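PDB 3LEC: NADB-Rossmann Superfamily protein, which probably methylates N1 of adenine 22 in tRNA and binds a zinc ion. Local coordinates for residues Leu6-Arg11 and Ala33-Phe38; Tyr18-Ala23 and Ile91-Ile96; Leu103-Leu108 and Asp130-Trp135; Asn139-Val144 and Val161-Met166. All coordinates share one frame; numbering follows the deposited sequence.

Followed from the N terminus, contacts 1 and 2 cross, because their segments alternate: 6-11, 18-23, 33-38, 91-96. Contact 1 closes a loop of 21 residues by laying the N-terminal stretch on helix 34-41. Contact 2 spans 67 residues and brings the entry to strand 23-28 beside the start of strand 93-99; contacts 1 and 2 touch where L35 meets T95. The rest follows in series. Strand 93-99 leads directly into helix 101-110, which contact 3 joins to helix 129-138, and that helix runs on into the hairpin of contact 4 at the sheet edge, where W135 meets F141. Contacts 1 and 4 lie on opposite sides of the chain's centre, about 26 Å apart between centres.

Contact 1 of 4, residues Leu6-Arg11 and Ala33-Phe38; sequences LQLSKR and AYLPIF. With SO4 (sulfate ion), chain E.
L6 and L8 lie against Y34, I37 and F38 of helix 34-41, the helix that follows the first strand of the Rossmann-type sheet, so the N-terminal extension is laid on the fold before helix 10-16 begins. With Q7 turned away between them, the two leucines both direct their CB atoms at the helix. In L6, CG sits between the backbone N and the carbonyl carbon (chi1 62°), the crowded position, and its methyls divide the work. CD2 meets I37 CG2 at 3.8 Å, the L6 side chain running at about a right angle to those of I37 and Y34. CD1 rests 3.8 Å from F38 CB.

L8 approaches F38 obliquely: its CD1 lies 3.7 Å from F38 CD2, while its other methyl, CD2, is 3.9 Å from Y34 CB. The 301 Å² buried is mainly apolar, with no hydrogen bond between the segments. L8 and F38 also both touch the side chain of Q13 in helix 10-16. Farther along, K10 NZ bonds a sulfate ion, probably from the crystallisation liquor. Beside L6, the ring of F38 presents its edge to a carbonyl, L6 O lying near the ring plane 3.6 Å from F38 CD1.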
loop_
_atom_site.group_PDB
_atom_site.type_symbol
_atom_site.label_atom_id
_atom_site.label_comp_id
_atom_site.label_asym_id
_atom_site.label_seq_id
_atom_site.Cartn_x
_atom_site.Cartn_y
_atom_site.Cartn_z
ATOM N N LEU A 6 -9.759 4.505 -19.026
ATOM C CA LEU A 6 -8.751 3.495 -18.832
ATOM C C LEU A 6 -9.233 2.421 -17.886
ATOM O O LEU A 6 -10.084 2.666 -17.005
ATOM C CB LEU A 6 -7.399 4.089 -18.419
ATOM C CG LEU A 6 -7.095 4.891 -17.168
ATOM C CD1 LEU A 6 -7.075 3.995 -15.918
ATOM C CD2 LEU A 6 -5.715 5.487 -17.377
ATOM N N GLN A 7 -8.707 1.219 -18.111
ATOM C CA GLN A 7 -8.985 0.059 -17.297
ATOM C C GLN A 7 -7.733 -0.185 -16.481
ATOM O O GLN A 7 -6.646 -0.413 -17.038
ATOM C CB GLN A 7 -9.302 -1.182 -18.159
ATOM C CG GLN A 7 -10.620 -1.097 -18.957
ATOM C CD GLN A 7 -10.997 -2.384 -19.724
ATOM O OE1 GLN A 7 -10.168 -3.268 -19.963
ATOM N NE2 GLN A 7 -12.260 -2.467 -20.134
ATOM N N LEU A 8 -7.880 -0.118 -15.160
ATOM C CA LEU A 8 -6.770 -0.345 -14.228
ATOM C C LEU A 8 -6.416 -1.823 -14.113
ATOM O O LEU A 8 -7.272 -2.697 -14.287
ATOM C CB LEU A 8 -7.115 0.181 -12.835
ATOM C CG LEU A 8 -7.230 1.714 -12.666
ATOM C CD1 LEU A 8 -7.691 1.986 -11.259
ATOM C CD2 LEU A 8 -5.884 2.393 -12.918
ATOM N N SER A 9 -5.159 -2.089 -13.780
ATOM C CA SER A 9 -4.734 -3.436 -13.377
ATOM C C SER A 9 -5.569 -3.867 -12.152
ATOM O O SER A 9 -6.131 -3.005 -11.478
ATOM C CB SER A 9 -3.230 -3.409 -13.050
ATOM O OG SER A 9 -2.941 -2.520 -11.961
ATOM N N LYS A 10 -5.684 -5.171 -11.869
ATOM C CA LYS A 10 -6.412 -5.589 -10.647
ATOM C C LYS A 10 -5.870 -4.917 -9.392
ATOM O O LYS A 10 -6.628 -4.472 -8.511
ATOM C CB LYS A 10 -6.389 -7.117 -10.479
ATOM C CG LYS A 10 -7.243 -7.831 -11.504
ATOM C CD LYS A 10 -7.119 -9.362 -11.430
ATOM C CE LYS A 10 -7.732 -9.915 -10.160
ATOM N NZ LYS A 10 -7.833 -11.410 -10.206
ATOM N N ARG A 11 -4.541 -4.853 -9.303
ATOM C CA ARG A 11 -3.880 -4.319 -8.154
ATOM C C ARG A 11 -4.331 -2.878 -7.907
ATOM O O ARG A 11 -4.754 -2.528 -6.801
ATOM C CB ARG A 11 -2.363 -4.418 -8.343
ATOM C CG ARG A 11 -1.490 -3.828 -7.233
ATOM C CD ARG A 11 -0.019 -3.890 -7.635
ATOM N NE ARG A 11 0.250 -3.034 -8.794
ATOM C CZ ARG A 11 0.731 -1.785 -8.749
ATOM N NH1 ARG A 11 1.037 -1.208 -7.600
ATOM N NH2 ARG A 11 0.926 -1.116 -9.872
ATOM N N ALA A 33 0.309 8.145 -13.256
ATOM C CA ALA A 33 -0.970 8.803 -12.922
ATOM C C ALA A 33 -2.212 8.010 -13.331
ATOM O O ALA A 33 -3.305 8.570 -13.448
ATOM C CB ALA A 33 -1.028 10.209 -13.482
ATOM N N TYR A 34 -2.058 6.703 -13.547
ATOM C CA TYR A 34 -3.209 5.906 -13.952
ATOM C C TYR A 34 -4.376 5.961 -12.975
ATOM O O TYR A 34 -5.532 6.219 -13.358
ATOM C CB TYR A 34 -2.810 4.458 -14.166
ATOM C CG TYR A 34 -1.846 4.228 -15.316
ATOM C CD1 TYR A 34 -1.933 4.946 -16.518
ATOM C CD2 TYR A 34 -0.871 3.252 -15.200
ATOM C CE1 TYR A 34 -1.016 4.684 -17.583
ATOM C CE2 TYR A 34 0.020 2.991 -16.218
ATOM C CZ TYR A 34 -0.049 3.688 -17.404
ATOM O OH TYR A 34 0.876 3.334 -18.384
ATOM N N LEU A 35 -4.064 5.702 -11.719
ATOM C CA LEU A 35 -5.057 5.693 -10.666
ATOM C C LEU A 35 -5.762 7.067 -10.521
ATOM O O LEU A 35 -6.988 7.126 -10.567
ATOM C CB LEU A 35 -4.421 5.198 -9.367
ATOM C CG LEU A 35 -5.292 5.318 -8.114
ATOM C CD1 LEU A 35 -6.531 4.467 -8.263
ATOM C CD2 LEU A 35 -4.495 4.961 -6.857
ATOM N N PRO A 36 -5.005 8.178 -10.402
ATOM C CA PRO A 36 -5.736 9.453 -10.420
ATOM C C PRO A 36 -6.588 9.679 -11.698
ATOM O O PRO A 36 -7.713 10.186 -11.600
ATOM C CB PRO A 36 -4.622 10.519 -10.307
ATOM C CG PRO A 36 -3.472 9.845 -9.744
ATOM C CD PRO A 36 -3.576 8.362 -10.095
ATOM N N ILE A 37 -6.098 9.282 -12.881
ATOM C CA ILE A 37 -6.888 9.448 -14.112
ATOM C C ILE A 37 -8.182 8.634 -14.060
ATOM O O ILE A 37 -9.235 9.120 -14.447
ATOM C CB ILE A 37 -6.064 9.118 -15.411
ATOM C CG1 ILE A 37 -5.013 10.212 -15.649
ATOM C CG2 ILE A 37 -6.967 8.980 -16.647
ATOM C CD1 ILE A 37 -3.845 9.760 -16.497
ATOM N N PHE A 38 -8.095 7.400 -13.595
ATOM C CA PHE A 38 -9.278 6.570 -13.486
ATOM C C PHE A 38 -10.319 7.267 -12.612
ATOM O O PHE A 38 -11.482 7.414 -13.004
ATOM C CB PHE A 38 -8.965 5.204 -12.879
ATOM C CG PHE A 38 -10.204 4.393 -12.641
ATOM C CD1 PHE A 38 -10.945 3.909 -13.725
ATOM C CD2 PHE A 38 -10.687 4.205 -11.347
ATOM C CE1 PHE A 38 -12.139 3.198 -13.526
ATOM C CE2 PHE A 38 -11.871 3.469 -11.119
ATOM C CZ PHE A 38 -12.600 2.974 -12.201
HETATM S S SO4 E . -6.588 -12.473 -13.557
HETATM O O1 SO4 E . -6.202 -13.833 -13.192
HETATM O O2 SO4 E . -6.613 -12.312 -15.006
HETATM O O3 SO4 E . -7.920 -12.222 -13.025
HETATM O O4 SO4 E . -5.636 -11.507 -13.015
#

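Contact 2 of 4, residues Tyr18-Ala23 and Ile91-Ile96; sequences YVPKGA and IDTITI
T93 meets A23 with its CB and hydroxyl, P20 with the hydroxyl, and V19 with its methyl, and can be traced atom by atom. Its CB, pointing at segment 18-23, lies 4.1 Å from A23 CB. There the side chain forks. One branch, OG1, stands beside the backbone N and anti to the carbonyl carbon (chi1 -51°), which turns the hydroxyl toward the turn: T93 OG1 is 3.5 Å from A23 CB. P20 and T93 reach toward each other tip to tip, P20 CD coming within 3.8 Å of T93 OG1. The hydroxyl proton is spent within its own segment, since T93 OG1 donates to D92 OD2 over 2.8 Å and uses the lone pair of OD2 on the side away from OD1. The other branch, CG2, makes a looser contact with V19 CG1 at 4.4 Å.

The contact lies where two neighbouring parallel strands of the Rossmann-type sheet, 23-28 and 93-99, begin. The type II turn from P20 to A23, closed by the bond from A23 N to P20 O, carries the chain into the first of them; G22 holds its third position at positive phi (80°). D92, just ahead of the other strand, ties the junction through OD1, which accepts the backbone N-H of R24, while D92 OD2 merely packs against A23 CB at 3.4 Å. Two residues further along the strand from T93, T95 CG2 faces V19 CG2 across 4.3 Å, while T95 OG1 turns to a different partner, the OD1 of D27.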
loop_
_atom_site.group_PDB
_atom_site.type_symbol
_atom_site.label_atom_id
_atom_site.label_comp_id
_atom_site.label_asym_id
_atom_site.label_seq_id
_atom_site.Cartn_x
_atom_site.Cartn_y
_atom_site.Cartn_z
ATOM N N TYR A 18 -11.272 1.368 -2.756
ATOM C CA TYR A 18 -11.246 1.836 -1.368
ATOM C C TYR A 18 -11.115 3.351 -1.194
ATOM O O TYR A 18 -11.155 3.841 -0.068
ATOM C CB TYR A 18 -10.139 1.159 -0.572
ATOM C CG TYR A 18 -10.376 -0.280 -0.226
ATOM C CD1 TYR A 18 -11.376 -0.660 0.667
ATOM C CD2 TYR A 18 -9.564 -1.271 -0.771
ATOM C CE1 TYR A 18 -11.572 -2.020 1.001
ATOM C CE2 TYR A 18 -9.749 -2.612 -0.439
ATOM C CZ TYR A 18 -10.748 -2.972 0.435
ATOM O OH TYR A 18 -10.899 -4.307 0.748
ATOM N N VAL A 19 -10.974 4.082 -2.295
ATOM C CA VAL A 19 -10.867 5.543 -2.222
ATOM C C VAL A 19 -12.285 6.065 -2.084
ATOM O O VAL A 19 -13.156 5.705 -2.888
ATOM C CB VAL A 19 -10.196 6.137 -3.480
ATOM C CG1 VAL A 19 -10.064 7.665 -3.370
ATOM C CG2 VAL A 19 -8.826 5.504 -3.676
ATOM N N PRO A 20 -12.537 6.855 -1.023
ATOM C CA PRO A 20 -13.876 7.354 -0.764
ATOM C C PRO A 20 -14.360 8.211 -1.920
ATOM O O PRO A 20 -13.576 8.962 -2.494
ATOM C CB PRO A 20 -13.678 8.249 0.472
ATOM C CG PRO A 20 -12.515 7.672 1.164
ATOM C CD PRO A 20 -11.594 7.308 0.011
ATOM N N LYS A 21 -15.656 8.125 -2.225
ATOM C CA LYS A 21 -16.274 9.034 -3.192
ATOM C C LYS A 21 -16.042 10.494 -2.816
ATOM O O LYS A 21 -16.168 10.871 -1.644
ATOM C CB LYS A 21 -17.785 8.782 -3.266
ATOM C CG LYS A 21 -18.155 7.380 -3.657
ATOM C CD LYS A 21 -17.911 7.163 -5.138
ATOM C CE LYS A 21 -18.664 5.956 -5.629
ATOM N NZ LYS A 21 -18.078 5.548 -6.912
ATOM N N GLY A 22 -15.701 11.306 -3.811
ATOM C CA GLY A 22 -15.519 12.744 -3.602
ATOM C C GLY A 22 -14.158 13.086 -2.986
ATOM O O GLY A 22 -13.897 14.255 -2.678
ATOM N N ALA A 23 -13.287 12.081 -2.801
ATOM C CA ALA A 23 -11.968 12.329 -2.194
ATOM C C ALA A 23 -11.149 13.350 -2.971
ATOM O O ALA A 23 -11.310 13.518 -4.188
ATOM C CB ALA A 23 -11.151 11.017 -2.035
ATOM N N ILE A 91 -6.271 17.972 0.898
ATOM C CA ILE A 91 -6.216 16.524 0.651
ATOM C C ILE A 91 -6.762 15.774 1.856
ATOM O O ILE A 91 -6.405 16.083 2.981
ATOM C CB ILE A 91 -4.763 16.067 0.380
ATOM C CG1 ILE A 91 -4.210 16.783 -0.864
ATOM C CG2 ILE A 91 -4.668 14.550 0.243
ATOM C CD1 ILE A 91 -4.989 16.532 -2.185
ATOM N N ASP A 92 -7.638 14.811 1.602
ATOM C CA ASP A 92 -8.197 13.994 2.665
ATOM C C ASP A 92 -7.774 12.536 2.515
ATOM O O ASP A 92 -7.974 11.749 3.433
ATOM C CB ASP A 92 -9.721 14.119 2.698
ATOM C CG ASP A 92 -10.361 13.888 1.334
ATOM O OD1 ASP A 92 -10.983 14.829 0.816
ATOM O OD2 ASP A 92 -10.255 12.780 0.780
ATOM N N THR A 93 -7.199 12.178 1.365
ATOM C CA THR A 93 -6.800 10.782 1.115
ATOM C C THR A 93 -5.427 10.683 0.441
ATOM O O THR A 93 -5.137 11.420 -0.500
ATOM C CB THR A 93 -7.809 10.039 0.207
ATOM O OG1 THR A 93 -9.144 10.192 0.703
ATOM C CG2 THR A 93 -7.481 8.556 0.115
ATOM N N ILE A 94 -4.618 9.730 0.887
ATOM C CA ILE A 94 -3.284 9.478 0.324
ATOM C C ILE A 94 -3.198 8.006 -0.079
ATOM O O ILE A 94 -3.602 7.122 0.680
ATOM C CB ILE A 94 -2.180 9.852 1.320
ATOM C CG1 ILE A 94 -2.216 11.373 1.607
ATOM C CG2 ILE A 94 -0.779 9.428 0.811
ATOM C CD1 ILE A 94 -1.175 11.828 2.653
ATOM N N THR A 95 -2.722 7.751 -1.292
ATOM C CA THR A 95 -2.417 6.385 -1.721
ATOM C C THR A 95 -0.900 6.259 -1.931
ATOM O O THR A 95 -0.254 7.173 -2.448
ATOM C CB THR A 95 -3.176 5.990 -3.006
ATOM O OG1 THR A 95 -2.998 6.996 -4.011
ATOM C CG2 THR A 95 -4.689 5.812 -2.737
ATOM N N ILE A 96 -0.327 5.140 -1.497
ATOM C CA ILE A 96 1.082 4.837 -1.794
ATOM C C ILE A 96 1.156 3.376 -2.191
ATOM O O ILE A 96 0.839 2.516 -1.377
ATOM C CB ILE A 96 2.041 5.101 -0.602
ATOM C CG1 ILE A 96 1.780 6.472 0.052
ATOM C CG2 ILE A 96 3.498 4.979 -1.062
ATOM C CD1 ILE A 96 2.504 6.675 1.391
#

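Contact 3 of 4, residues Leu103-Leu108 and Asp130-Trp135; sequences LIADIL and DDLRKW
Two helices that follow successive parallel strands of the Rossmann-type sheet, 101-110 after 93-99 and 129-138 after 120-125, pack side by side here; their short segments run 27° apart in the same direction, with axes 8.8 Å apart at closest approach. A105 marks the nearest point: its CA is 5.3 Å from that of L132, and its CB abuts W135 CB at 3.7 Å. With only a methyl at A105, the backbones can come this close.

In W135 an anti chi1 (-176°) sets CG, which lies 3.9 Å from A105 CB. One face of the ring system receives L108. There L108 CB stands 4.0 Å from the centroid of the six-membered ring and 24° off its normal, a CH-pi contact. A105 O lies above the same face, toward the rim. Nearer the sheet, L132 CD1 meets I104 CG2 obliquely at 3.8 Å, and both residues also touch P125 at the end of strand 120-125.

No hydrogen bond joins the segments, so dispersion and the CH-pi contact carry the interface. The indole's one donor, NE1, is bonded instead to the side chain of N109, which should restrict rotation of the ring and keep its face toward L108.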
loop_
_atom_site.group_PDB
_atom_site.type_symbol
_atom_site.label_atom_id
_atom_site.label_comp_id
_atom_site.label_asym_id
_atom_site.label_seq_id
_atom_site.Cartn_x
_atom_site.Cartn_y
_atom_site.Cartn_z
ATOM N N LEU A 103 9.772 1.016 3.013
ATOM C CA LEU A 103 9.879 2.276 2.286
ATOM C C LEU A 103 8.646 3.104 2.512
ATOM O O LEU A 103 8.747 4.290 2.743
ATOM C CB LEU A 103 10.132 2.061 0.778
ATOM C CG LEU A 103 10.186 3.317 -0.104
ATOM C CD1 LEU A 103 11.248 4.357 0.384
ATOM C CD2 LEU A 103 10.452 2.909 -1.515
ATOM N N ILE A 104 7.468 2.487 2.430
ATOM C CA ILE A 104 6.239 3.219 2.684
ATOM C C ILE A 104 6.256 3.807 4.092
ATOM O O ILE A 104 5.921 4.982 4.289
ATOM C CB ILE A 104 4.976 2.333 2.462
ATOM C CG1 ILE A 104 4.840 1.968 0.978
ATOM C CG2 ILE A 104 3.692 3.059 2.907
ATOM C CD1 ILE A 104 3.650 1.026 0.659
ATOM N N ALA A 105 6.635 2.982 5.061
ATOM C CA ALA A 105 6.645 3.434 6.457
ATOM C C ALA A 105 7.602 4.626 6.618
ATOM O O ALA A 105 7.303 5.594 7.336
ATOM C CB ALA A 105 7.009 2.294 7.380
ATOM N N ASP A 106 8.743 4.554 5.936
ATOM C CA ASP A 106 9.720 5.647 5.954
ATOM C C ASP A 106 9.227 6.950 5.367
ATOM O O ASP A 106 9.546 8.017 5.895
ATOM C CB ASP A 106 11.015 5.248 5.249
ATOM C CG ASP A 106 11.881 4.350 6.097
ATOM O OD1 ASP A 106 11.573 4.147 7.298
ATOM O OD2 ASP A 106 12.891 3.855 5.566
ATOM N N ILE A 107 8.527 6.872 4.238
ATOM C CA ILE A 107 7.955 8.050 3.586
ATOM C C ILE A 107 6.914 8.672 4.530
ATOM O O ILE A 107 6.859 9.887 4.702
ATOM C CB ILE A 107 7.324 7.680 2.224
ATOM C CG1 ILE A 107 8.404 7.231 1.237
ATOM C CG2 ILE A 107 6.441 8.824 1.662
ATOM C CD1 ILE A 107 7.852 6.581 -0.021
ATOM N N LEU A 108 6.113 7.817 5.158
ATOM C CA LEU A 108 5.112 8.277 6.119
ATOM C C LEU A 108 5.752 8.913 7.359
ATOM O O LEU A 108 5.307 9.973 7.822
ATOM C CB LEU A 108 4.197 7.128 6.524
ATOM C CG LEU A 108 3.224 6.655 5.447
ATOM C CD1 LEU A 108 2.496 5.397 5.927
ATOM C CD2 LEU A 108 2.243 7.772 5.033
ATOM N N ASP A 130 4.627 -6.508 7.370
ATOM C CA ASP A 130 4.652 -6.507 8.828
ATOM C C ASP A 130 5.349 -5.256 9.388
ATOM O O ASP A 130 4.911 -4.703 10.399
ATOM C CB ASP A 130 5.299 -7.792 9.368
ATOM C CG ASP A 130 6.765 -7.963 8.937
ATOM O OD1 ASP A 130 7.522 -8.572 9.732
ATOM O OD2 ASP A 130 7.161 -7.513 7.820
ATOM N N ASP A 131 6.419 -4.813 8.724
ATOM C CA ASP A 131 7.104 -3.588 9.121
ATOM C C ASP A 131 6.221 -2.344 8.977
ATOM O O ASP A 131 6.289 -1.424 9.783
ATOM C CB ASP A 131 8.388 -3.404 8.321
ATOM C CG ASP A 131 9.470 -4.395 8.717
ATOM O OD1 ASP A 131 9.456 -4.882 9.868
ATOM O OD2 ASP A 131 10.356 -4.673 7.874
ATOM N N LEU A 132 5.396 -2.328 7.943
ATOM C CA LEU A 132 4.451 -1.232 7.736
ATOM C C LEU A 132 3.359 -1.290 8.823
ATOM O O LEU A 132 3.026 -0.279 9.418
ATOM C CB LEU A 132 3.845 -1.274 6.336
ATOM C CG LEU A 132 2.755 -0.250 5.981
ATOM C CD1 LEU A 132 3.233 1.195 6.172
ATOM C CD2 LEU A 132 2.235 -0.468 4.569
ATOM N N ARG A 133 2.808 -2.476 9.070
ATOM C CA ARG A 133 1.855 -2.629 10.165
ATOM C C ARG A 133 2.445 -2.157 11.510
ATOM O O ARG A 133 1.745 -1.516 12.300
ATOM C CB ARG A 133 1.330 -4.070 10.271
ATOM C CG ARG A 133 0.404 -4.437 9.115
ATOM C CD ARG A 133 -0.457 -5.681 9.407
ATOM N NE ARG A 133 -1.090 -6.102 8.162
ATOM C CZ ARG A 133 -0.526 -6.923 7.263
ATOM N NH1 ARG A 133 0.668 -7.467 7.489
ATOM N NH2 ARG A 133 -1.172 -7.204 6.149
ATOM N N LYS A 134 3.719 -2.455 11.759
ATOM C CA LYS A 134 4.342 -2.068 13.030
ATOM C C LYS A 134 4.408 -0.563 13.166
ATOM O O LYS A 134 4.160 -0.022 14.241
ATOM C CB LYS A 134 5.751 -2.629 13.169
ATOM C CG LYS A 134 5.830 -4.114 13.461
ATOM C CD LYS A 134 7.284 -4.580 13.353
ATOM C CE LYS A 134 7.467 -5.994 13.885
ATOM N NZ LYS A 134 8.919 -6.358 13.965
ATOM N N TRP A 135 4.713 0.099 12.062
ATOM C CA TRP A 135 4.808 1.542 12.055
ATOM C C TRP A 135 3.431 2.157 12.252
ATOM O O TRP A 135 3.301 3.102 13.009
ATOM C CB TRP A 135 5.444 2.065 10.777
ATOM C CG TRP A 135 5.610 3.565 10.847
ATOM C CD1 TRP A 135 6.717 4.242 11.265
ATOM C CD2 TRP A 135 4.623 4.556 10.520
ATOM N NE1 TRP A 135 6.476 5.598 11.220
ATOM C CE2 TRP A 135 5.203 5.816 10.760
ATOM C CE3 TRP A 135 3.313 4.500 10.016
ATOM C CZ2 TRP A 135 4.519 7.026 10.521
ATOM C CZ3 TRP A 135 2.621 5.712 9.806
ATOM C CH2 TRP A 135 3.238 6.959 10.062
#

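Contact 4 of 4, residues Asn139-Val144 and Val161-Met166; sequences NDFEIV and VKHGHM. With ZN (zinc ion), chain B.
D140 O is gripped twice, by G164 N at 3.0 Å in a bond nearly straight at the hydrogen (176°), the donor coming from above the plane of the D140 carbonyl, and by water 1. It belongs to the open end of the beta hairpin formed by strands 141-150 and 155-163, the former being the outermost strand on this side of the sheet. Deeper in, E142 and K162 form an antiparallel hydrogen-bonded pair, E142 N reaching K162 O at 2.8 Å and K162 N returning to E142 O at 2.9 Å. F141-H163 and I143-V161 are the non-hydrogen-bonded pairs on either side.

At the open end, D140 OD1 and H165 ND1 bind the zinc ion at 2.0 and 2.1 Å, with water 2 as a further ligand. The carboxylate and imidazole planes stand 52° apart, and the metal bridges the loop residues that flank the two strands.

F141 and H163 lie side by side, pointing the same way: F141 CE1 sits over one face of the imidazole, 3.5 Å from H163 CE1, with the ring planes inclined by 37°. The NE2 of H163 bonds the carbonyl of L115, while its ND1 shares water 1 with D140 O. On another side, selenomethionine M166 folds over the outer strand, its SE lying 3.4 Å from I143 N, a buried amide without a hydrogen-bond partner.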
loop_
_atom_site.group_PDB
_atom_site.type_symbol
_atom_site.label_atom_id
_atom_site.label_comp_id
_atom_site.label_asym_id
_atom_site.label_seq_id
_atom_site.Cartn_x
_atom_site.Cartn_y
_atom_site.Cartn_z
ATOM N N ASN A 139 2.085 4.548 15.635
ATOM C CA ASN A 139 1.857 5.970 15.366
ATOM C C ASN A 139 0.392 6.405 15.287
ATOM O O ASN A 139 0.044 7.380 14.610
ATOM C CB ASN A 139 2.645 6.397 14.137
ATOM C CG ASN A 139 4.127 6.378 14.380
ATOM O OD1 ASN A 139 4.687 7.329 14.929
ATOM N ND2 ASN A 139 4.779 5.283 13.996
ATOM N N ASP A 140 -0.473 5.683 16.005
ATOM C CA ASP A 140 -1.863 6.102 16.146
ATOM C C ASP A 140 -2.599 6.076 14.769
ATOM O O ASP A 140 -3.489 6.887 14.492
ATOM C CB ASP A 140 -1.973 7.462 16.891
ATOM C CG ASP A 140 -2.078 7.299 18.410
ATOM O OD1 ASP A 140 -2.558 6.239 18.846
ATOM O OD2 ASP A 140 -1.709 8.221 19.175
ATOM N N PHE A 141 -2.219 5.106 13.932
ATOM C CA PHE A 141 -3.029 4.710 12.784
ATOM C C PHE A 141 -3.679 3.356 13.001
ATOM O O PHE A 141 -3.171 2.529 13.763
ATOM C CB PHE A 141 -2.207 4.753 11.495
ATOM C CG PHE A 141 -1.744 6.131 11.151
ATOM C CD1 PHE A 141 -2.592 7.000 10.488
ATOM C CD2 PHE A 141 -0.459 6.561 11.513
ATOM C CE1 PHE A 141 -2.189 8.315 10.183
ATOM C CE2 PHE A 141 -0.039 7.876 11.210
ATOM C CZ PHE A 141 -0.909 8.747 10.550
ATOM N N GLU A 142 -4.822 3.160 12.354
ATOM C CA GLU A 142 -5.608 1.951 12.487
ATOM C C GLU A 142 -5.976 1.394 11.109
ATOM O O GLU A 142 -6.443 2.116 10.231
ATOM C CB GLU A 142 -6.862 2.220 13.339
ATOM C CG GLU A 142 -7.830 1.040 13.415
ATOM C CD GLU A 142 -8.964 1.260 14.405
ATOM O OE1 GLU A 142 -9.185 0.361 15.242
ATOM O OE2 GLU A 142 -9.639 2.314 14.344
ATOM N N ILE A 143 -5.738 0.104 10.923
ATOM C CA ILE A 143 -6.168 -0.599 9.722
ATOM C C ILE A 143 -7.655 -0.902 9.876
ATOM O O ILE A 143 -8.065 -1.488 10.894
ATOM C CB ILE A 143 -5.390 -1.925 9.555
ATOM C CG1 ILE A 143 -3.891 -1.633 9.388
ATOM C CG2 ILE A 143 -5.959 -2.714 8.367
ATOM C CD1 ILE A 143 -3.002 -2.838 9.668
ATOM N N VAL A 144 -8.459 -0.502 8.889
ATOM C CA VAL A 144 -9.926 -0.709 8.935
ATOM C C VAL A 144 -10.456 -1.673 7.892
ATOM O O VAL A 144 -11.606 -2.102 7.970
ATOM C CB VAL A 144 -10.703 0.627 8.835
ATOM C CG1 VAL A 144 -10.413 1.475 10.019
ATOM C CG2 VAL A 144 -10.373 1.371 7.509
ATOM N N VAL A 161 -6.423 2.473 5.843
ATOM C CA VAL A 161 -5.973 3.003 7.120
ATOM C C VAL A 161 -6.684 4.317 7.425
ATOM O O VAL A 161 -6.928 5.131 6.539
ATOM C CB VAL A 161 -4.418 3.272 7.104
ATOM C CG1 VAL A 161 -3.954 3.906 8.390
ATOM C CG2 VAL A 161 -3.630 1.981 6.866
ATOM N N LYS A 162 -7.037 4.506 8.685
ATOM C CA LYS A 162 -7.496 5.811 9.143
ATOM C C LYS A 162 -6.777 6.143 10.457
ATOM O O LYS A 162 -6.122 5.290 11.037
ATOM C CB LYS A 162 -9.033 5.786 9.332
ATOM C CG LYS A 162 -9.805 5.639 7.980
ATOM C CD LYS A 162 -11.342 5.587 8.101
ATOM C CE LYS A 162 -11.971 6.968 8.340
ATOM N NZ LYS A 162 -11.947 7.852 7.141
ATOM N N HIS A 163 -6.895 7.376 10.939
ATOM C CA HIS A 163 -6.365 7.679 12.272
ATOM C C HIS A 163 -7.115 6.804 13.267
ATOM O O HIS A 163 -8.316 6.548 13.095
ATOM C CB HIS A 163 -6.533 9.166 12.599
ATOM C CG HIS A 163 -5.666 10.065 11.770
ATOM N ND1 HIS A 163 -4.399 10.445 12.158
ATOM C CD2 HIS A 163 -5.889 10.669 10.578
ATOM C CE1 HIS A 163 -3.876 11.238 11.239
ATOM N NE2 HIS A 163 -4.763 11.393 10.272
ATOM N N GLY A 164 -6.390 6.316 14.274
ATOM C CA GLY A 164 -6.968 5.485 15.323
ATOM C C GLY A 164 -5.891 4.779 16.118
ATOM O O GLY A 164 -4.799 4.531 15.610
ATOM N N HIS A 165 -6.201 4.458 17.371
ATOM C CA HIS A 165 -5.269 3.765 18.224
ATOM C C HIS A 165 -5.479 2.254 18.134
ATOM O O HIS A 165 -6.538 1.749 18.492
ATOM C CB HIS A 165 -5.464 4.224 19.671
ATOM C CG HIS A 165 -4.485 3.620 20.627
ATOM N ND1 HIS A 165 -3.440 4.335 21.173
ATOM C CD2 HIS A 165 -4.380 2.359 21.121
ATOM C CE1 HIS A 165 -2.744 3.546 21.972
ATOM N NE2 HIS A 165 -3.292 2.340 21.956
HETATM N N MSE A 166 -4.450 1.537 17.696
HETATM C CA MSE A 166 -4.604 0.125 17.357
HETATM C C MSE A 166 -3.517 -0.644 18.065
HETATM O O MSE A 166 -2.374 -0.207 18.084
HETATM C CB MSE A 166 -4.461 -0.048 15.842
HETATM C CG MSE A 166 -4.275 -1.495 15.396
HETATM SE SE MSE A 166 -4.144 -1.642 13.430
HETATM C CE MSE A 166 -2.347 -0.954 13.158
HETATM ZN ZN ZN B . -2.763 6.318 20.858
HETATM O O HOH W 1 -3.466 9.722 14.476
HETATM O O HOH W 2 -0.963 6.489 22.025
HETATM O O HOH W 3 -2.237 2.877 16.567
HETATM O O HOH W 4 -9.739 4.150 12.575
#